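Local coordinates for high potential iron-sulfur protein (Rhodothermus marinus, PDB 3H31), which binds a [4Fe-4S] cluster and probably carries electrons in the aerobic respiratory chain of this bacterium, at residues S9-T12 against A13-Q17; I16-R19 against E20-Y24. All coordinates share one frame; numbering follows the deposited sequence.

Contact 1 of 2, residues S9-T12 against A13-Q17; sequences SGLT and AEEIQ
Glu15 OE1 is gripped by three donors, two of them from Thr12. The backbone N of Thr12 reaches it over 2.9 Å in a nearly straight bond (164° at the hydrogen), using the anti lone pair of the carboxylate oxygen, the one turned away from OE2. Thr12 OG1 also donates a hydrogen bond to Glu15 OE1, at 2.9 Å, but approaches from above the carboxylate plane, 37° out of it. The third donor is a water that bridges Glu15 OE1 to Gly10 O and so ties the carboxylate to the loop before the helix. In return, the backbone N of Glu15 donates to Thr12 OG1 at 3.1 Å. These reciprocal bonds between N-cap residue and third helical residue make a capping box: they satisfy N-H groups that the first turn leaves without helical acceptors. The first torsion of Thr12 (chi1 67°) sets OG1 between its own N and carbonyl carbon, from where it can serve Glu15 N and Glu15 OE1 together. Three donors on one oxygen would be expected to favour the charged carboxylate.

Beside the cap, Leu11 and Ile16 make a small apolar contact, with Leu11 CB 3.7 Å from Ile16 CG1. Ile16 N bonds to Thr12 O at 3.0 Å, the first i to i+4 backbone bond of the helix. Lys57, from a distant loop, is touched by both Leu11 and Glu15, while Val8 meets Ile16. The capping box starts helix 13-21 at the surface, where segment 9-12 passes into it; the side chain of Leu11 stays about 11 Å from the [4Fe-4S] cluster.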
loop_
_atom_site.group_PDB
_atom_site.type_symbol
_atom_site.label_atom_id
_atom_site.label_comp_id
_atom_site.label_asym_id
_atom_site.label_seq_id
_atom_site.Cartn_x
_atom_site.Cartn_y
_atom_site.Cartn_z
ATOM N N SER A 9 -7.430 6.688 -9.483
ATOM C CA SER A 9 -8.159 6.951 -10.714
ATOM C C SER A 9 -7.924 5.969 -11.888
ATOM O O SER A 9 -8.756 5.965 -12.785
ATOM C CB SER A 9 -7.915 8.439 -11.121
ATOM O OG SER A 9 -6.561 8.653 -11.430
ATOM N N GLY A 10 -6.879 5.187 -11.829
ATOM C CA GLY A 10 -6.701 4.205 -12.884
ATOM C C GLY A 10 -7.313 2.859 -12.606
ATOM O O GLY A 10 -7.147 1.907 -13.373
ATOM N N LEU A 11 -7.987 2.753 -11.445
ATOM C CA LEU A 11 -8.529 1.475 -11.010
ATOM C C LEU A 11 -10.030 1.410 -11.316
ATOM O O LEU A 11 -10.724 2.401 -11.327
ATOM C CB LEU A 11 -8.354 1.332 -9.485
ATOM C CG LEU A 11 -6.884 1.348 -9.029
ATOM C CD1 LEU A 11 -6.856 1.052 -7.545
ATOM C CD2 LEU A 11 -5.957 0.445 -9.808
ATOM N N THR A 12 -10.467 0.196 -11.518
ATOM C CA THR A 12 -11.880 -0.100 -11.601
ATOM C C THR A 12 -12.556 0.104 -10.244
ATOM O O THR A 12 -11.908 0.020 -9.205
ATOM C CB THR A 12 -12.127 -1.569 -12.071
ATOM O OG1 THR A 12 -11.674 -2.479 -11.058
ATOM C CG2 THR A 12 -11.492 -1.859 -13.389
ATOM N N ALA A 13 -13.850 0.295 -10.268
ATOM C CA ALA A 13 -14.584 0.417 -9.000
ATOM C C ALA A 13 -14.323 -0.777 -8.112
ATOM O O ALA A 13 -14.139 -0.633 -6.886
ATOM C CB ALA A 13 -16.072 0.596 -9.234
ATOM N N GLU A 14 -14.334 -1.998 -8.692
ATOM C CA GLU A 14 -14.141 -3.180 -7.864
ATOM C C GLU A 14 -12.744 -3.208 -7.258
ATOM O O GLU A 14 -12.579 -3.691 -6.145
ATOM C CB GLU A 14 -14.418 -4.428 -8.658
ATOM C CG GLU A 14 -15.869 -4.674 -8.937
ATOM C CD GLU A 14 -16.193 -5.854 -9.798
ATOM O OE1 GLU A 14 -15.440 -6.835 -9.745
ATOM O OE2 GLU A 14 -17.308 -5.875 -10.422
ATOM N N GLU A 15 -11.741 -2.778 -7.986
ATOM C CA GLU A 15 -10.401 -2.754 -7.404
ATOM C C GLU A 15 -10.300 -1.751 -6.247
ATOM O O GLU A 15 -9.653 -2.006 -5.227
ATOM C CB GLU A 15 -9.357 -2.445 -8.464
ATOM C CG GLU A 15 -9.106 -3.541 -9.463
ATOM C CD GLU A 15 -8.350 -3.094 -10.701
ATOM O OE1 GLU A 15 -8.825 -2.158 -11.380
ATOM O OE2 GLU A 15 -7.343 -3.727 -11.071
ATOM N N ILE A 16 -10.967 -0.594 -6.411
ATOM C CA ILE A 16 -11.017 0.395 -5.330
ATOM C C ILE A 16 -11.747 -0.201 -4.141
ATOM O O ILE A 16 -11.317 -0.019 -2.974
ATOM C CB ILE A 16 -11.667 1.712 -5.814
ATOM C CG1 ILE A 16 -10.861 2.310 -6.939
ATOM C CG2 ILE A 16 -11.792 2.651 -4.649
ATOM C CD1 ILE A 16 -11.545 3.429 -7.662
ATOM N N GLN A 17 -12.830 -0.903 -4.370
ATOM C CA GLN A 17 -13.570 -1.535 -3.284
ATOM C C GLN A 17 -12.707 -2.509 -2.509
ATOM O O GLN A 17 -12.806 -2.572 -1.275
ATOM C CB GLN A 17 -14.795 -2.267 -3.821
ATOM C CG GLN A 17 -15.864 -1.356 -4.312
ATOM C CD GLN A 17 -16.913 -1.962 -5.198
ATOM O OE1 GLN A 17 -17.039 -3.194 -5.340
ATOM N NE2 GLN A 17 -17.681 -1.202 -5.914
HETATM O O HOH W 1 -7.651 -0.800 -13.658
#

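Contact 2 of 2, residues I16-R19 against E20-Y24; sequences IQMR and ESLQY
Arg19 and Tyr24 form the close-packed side of this helix end, their side chains running alongside each other and pointing the same way. In the arginine conformer described, one of two deposited, Arg19 NH2 comes within 3.3 Å of Tyr24 CD2, and Tyr24 CG lies over one face of the guanidinium. The two planes are 59° apart, so the groups are inclined rather than stacked; with Arg19 CZ 4.6 Å from the centroid of the Tyr24 ring, this is an off-centre cation-pi contact. A bend at chi3 (59°) in the arginine chain turns its head toward the ring. The buried guanidinium is held by carbonyls of other loops: NH1 donates to Pro59 O and Lys57 O, NH2 to Cys5 O. Tyr24 OH is fixed by Asp26 and the backbone N of His61.

The backbone beneath ends in a Schellman motif. Gln23 takes a positive phi (58°), and Tyr24 N turns back to Arg19 O at 3.0 Å in an almost straight bond, while Gln23 N bonds to Glu20 O. On the side of the exposed Met18 and Glu20 the contacts are sparser. Met18 CG and Leu22 CD1 are 4.3 Å apart, and the Glu20 side chain runs beside Ile16, bringing Glu20 OE2 to 3.7 Å from Ile16 CG2.

Past helix 13-21 the chain enters the cluster site: Tyr24 touches the [4Fe-4S] cluster and comes about 4 Å from the side chain of its ligand Cys35, while Leu22 packs on Ser68 near the ligand Cys66, so the residues that follow the helix lie against the segments carrying these two ligands.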
loop_
_atom_site.group_PDB
_atom_site.type_symbol
_atom_site.label_atom_id
_atom_site.label_comp_id
_atom_site.label_asym_id
_atom_site.label_seq_id
_atom_site.Cartn_x
_atom_site.Cartn_y
_atom_site.Cartn_z
ATOM N N ILE A 16 -10.967 -0.594 -6.411
ATOM C CA ILE A 16 -11.017 0.395 -5.330
ATOM C C ILE A 16 -11.747 -0.201 -4.141
ATOM O O ILE A 16 -11.317 -0.019 -2.974
ATOM C CB ILE A 16 -11.667 1.712 -5.814
ATOM C CG1 ILE A 16 -10.861 2.310 -6.939
ATOM C CG2 ILE A 16 -11.792 2.651 -4.649
ATOM C CD1 ILE A 16 -11.545 3.429 -7.662
ATOM N N GLN A 17 -12.830 -0.903 -4.370
ATOM C CA GLN A 17 -13.570 -1.535 -3.284
ATOM C C GLN A 17 -12.707 -2.509 -2.509
ATOM O O GLN A 17 -12.806 -2.572 -1.275
ATOM C CB GLN A 17 -14.795 -2.267 -3.821
ATOM C CG GLN A 17 -15.864 -1.356 -4.312
ATOM C CD GLN A 17 -16.913 -1.962 -5.198
ATOM O OE1 GLN A 17 -17.039 -3.194 -5.340
ATOM N NE2 GLN A 17 -17.681 -1.202 -5.914
ATOM N N MET A 18 -11.813 -3.259 -3.150
ATOM C CA MET A 18 -10.920 -4.148 -2.392
ATOM C C MET A 18 -9.985 -3.377 -1.529
ATOM O O MET A 18 -9.827 -3.747 -0.347
ATOM C CB MET A 18 -10.115 -5.101 -3.300
ATOM C CG MET A 18 -9.313 -6.125 -2.460
ATOM S SD MET A 18 -8.295 -7.297 -3.230
ATOM C CE MET A 18 -9.505 -8.370 -3.917
ATOM N N ARG A 19 -9.385 -2.338 -2.075
ATOM C CA ARG A 19 -8.476 -1.494 -1.312
ATOM C C ARG A 19 -9.188 -0.955 -0.072
ATOM O O ARG A 19 -8.630 -0.990 1.034
ATOM C CB ARG A 19 -7.875 -0.209 -1.978
ATOM C CG ARG A 19 -6.958 -0.461 -3.131
ATOM C CD ARG A 19 -6.619 0.774 -3.915
ATOM N NE ARG A 19 -5.967 1.875 -3.201
ATOM C CZ ARG A 19 -4.687 2.300 -3.373
ATOM N NH1 ARG A 19 -3.835 1.690 -4.180
ATOM N NH2 ARG A 19 -4.281 3.359 -2.701
ATOM N N GLU A 20 -10.416 -0.468 -0.253
ATOM C CA GLU A 20 -11.187 0.066 0.888
ATOM C C GLU A 20 -11.549 -1.011 1.879
ATOM O O GLU A 20 -11.535 -0.784 3.098
ATOM C CB GLU A 20 -12.439 0.731 0.354
ATOM C CG GLU A 20 -12.118 1.967 -0.440
ATOM C CD GLU A 20 -13.389 2.646 -0.866
ATOM O OE1 GLU A 20 -14.523 2.141 -0.781
ATOM O OE2 GLU A 20 -13.216 3.782 -1.381
ATOM N N SER A 21 -11.924 -2.180 1.409
ATOM C CA SER A 21 -12.280 -3.325 2.232
ATOM C C SER A 21 -11.199 -3.618 3.245
ATOM O O SER A 21 -11.451 -3.933 4.424
ATOM C CB SER A 21 -12.565 -4.535 1.341
ATOM O OG SER A 21 -12.643 -5.734 2.055
ATOM N N LEU A 22 -9.963 -3.601 2.765
ATOM C CA LEU A 22 -8.779 -3.869 3.552
ATOM C C LEU A 22 -8.237 -2.657 4.285
ATOM O O LEU A 22 -7.183 -2.713 4.927
ATOM C CB LEU A 22 -7.722 -4.550 2.675
ATOM C CG LEU A 22 -8.175 -5.885 2.073
ATOM C CD1 LEU A 22 -7.072 -6.447 1.169
ATOM C CD2 LEU A 22 -8.578 -6.904 3.158
ATOM N N GLN A 23 -8.954 -1.549 4.214
ATOM C CA GLN A 23 -8.589 -0.337 4.920
ATOM C C GLN A 23 -7.195 0.148 4.538
ATOM O O GLN A 23 -6.390 0.563 5.351
ATOM C CB GLN A 23 -8.738 -0.472 6.462
ATOM C CG GLN A 23 -10.153 -0.872 6.850
ATOM C CD GLN A 23 -10.138 -1.059 8.358
ATOM O OE1 GLN A 23 -10.306 -2.216 8.794
ATOM N NE2 GLN A 23 -9.993 0.018 9.099
ATOM N N TYR A 24 -6.883 0.147 3.242
ATOM C CA TYR A 24 -5.589 0.673 2.810
ATOM C C TYR A 24 -5.465 2.144 3.276
ATOM O O TYR A 24 -6.376 2.936 3.032
ATOM C CB TYR A 24 -5.391 0.530 1.237
ATOM C CG TYR A 24 -4.087 1.299 0.956
ATOM C CD1 TYR A 24 -2.856 0.712 1.253
ATOM C CD2 TYR A 24 -4.100 2.624 0.510
ATOM C CE1 TYR A 24 -1.676 1.413 1.072
ATOM C CE2 TYR A 24 -2.934 3.325 0.408
ATOM C CZ TYR A 24 -1.731 2.752 0.645
ATOM O OH TYR A 24 -0.579 3.451 0.574
#

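How the contacts relate
Contacts 1 and 2 occupy the two ends of the same helix, 13-21, and share Ile16 and Gln17; their centres are about 9 Å apart. Both are surface contacts, yet only contact 2 includes a buried residue, Arg19, and it lies nearer the middle of the chain and against the cluster. At the N-terminal end, side-chain oxygens of Thr12 and Glu15 accept hydrogen bonds from main-chain N-H groups at the start of the helix; at the C-terminal end, N-H groups of the chain leaving the helix turn back to carbonyls of its last turn, and a charged group rests against an aromatic ring. The two are joined by packing, Leu11 CD1 lying 3.6 Å from Arg19 CD.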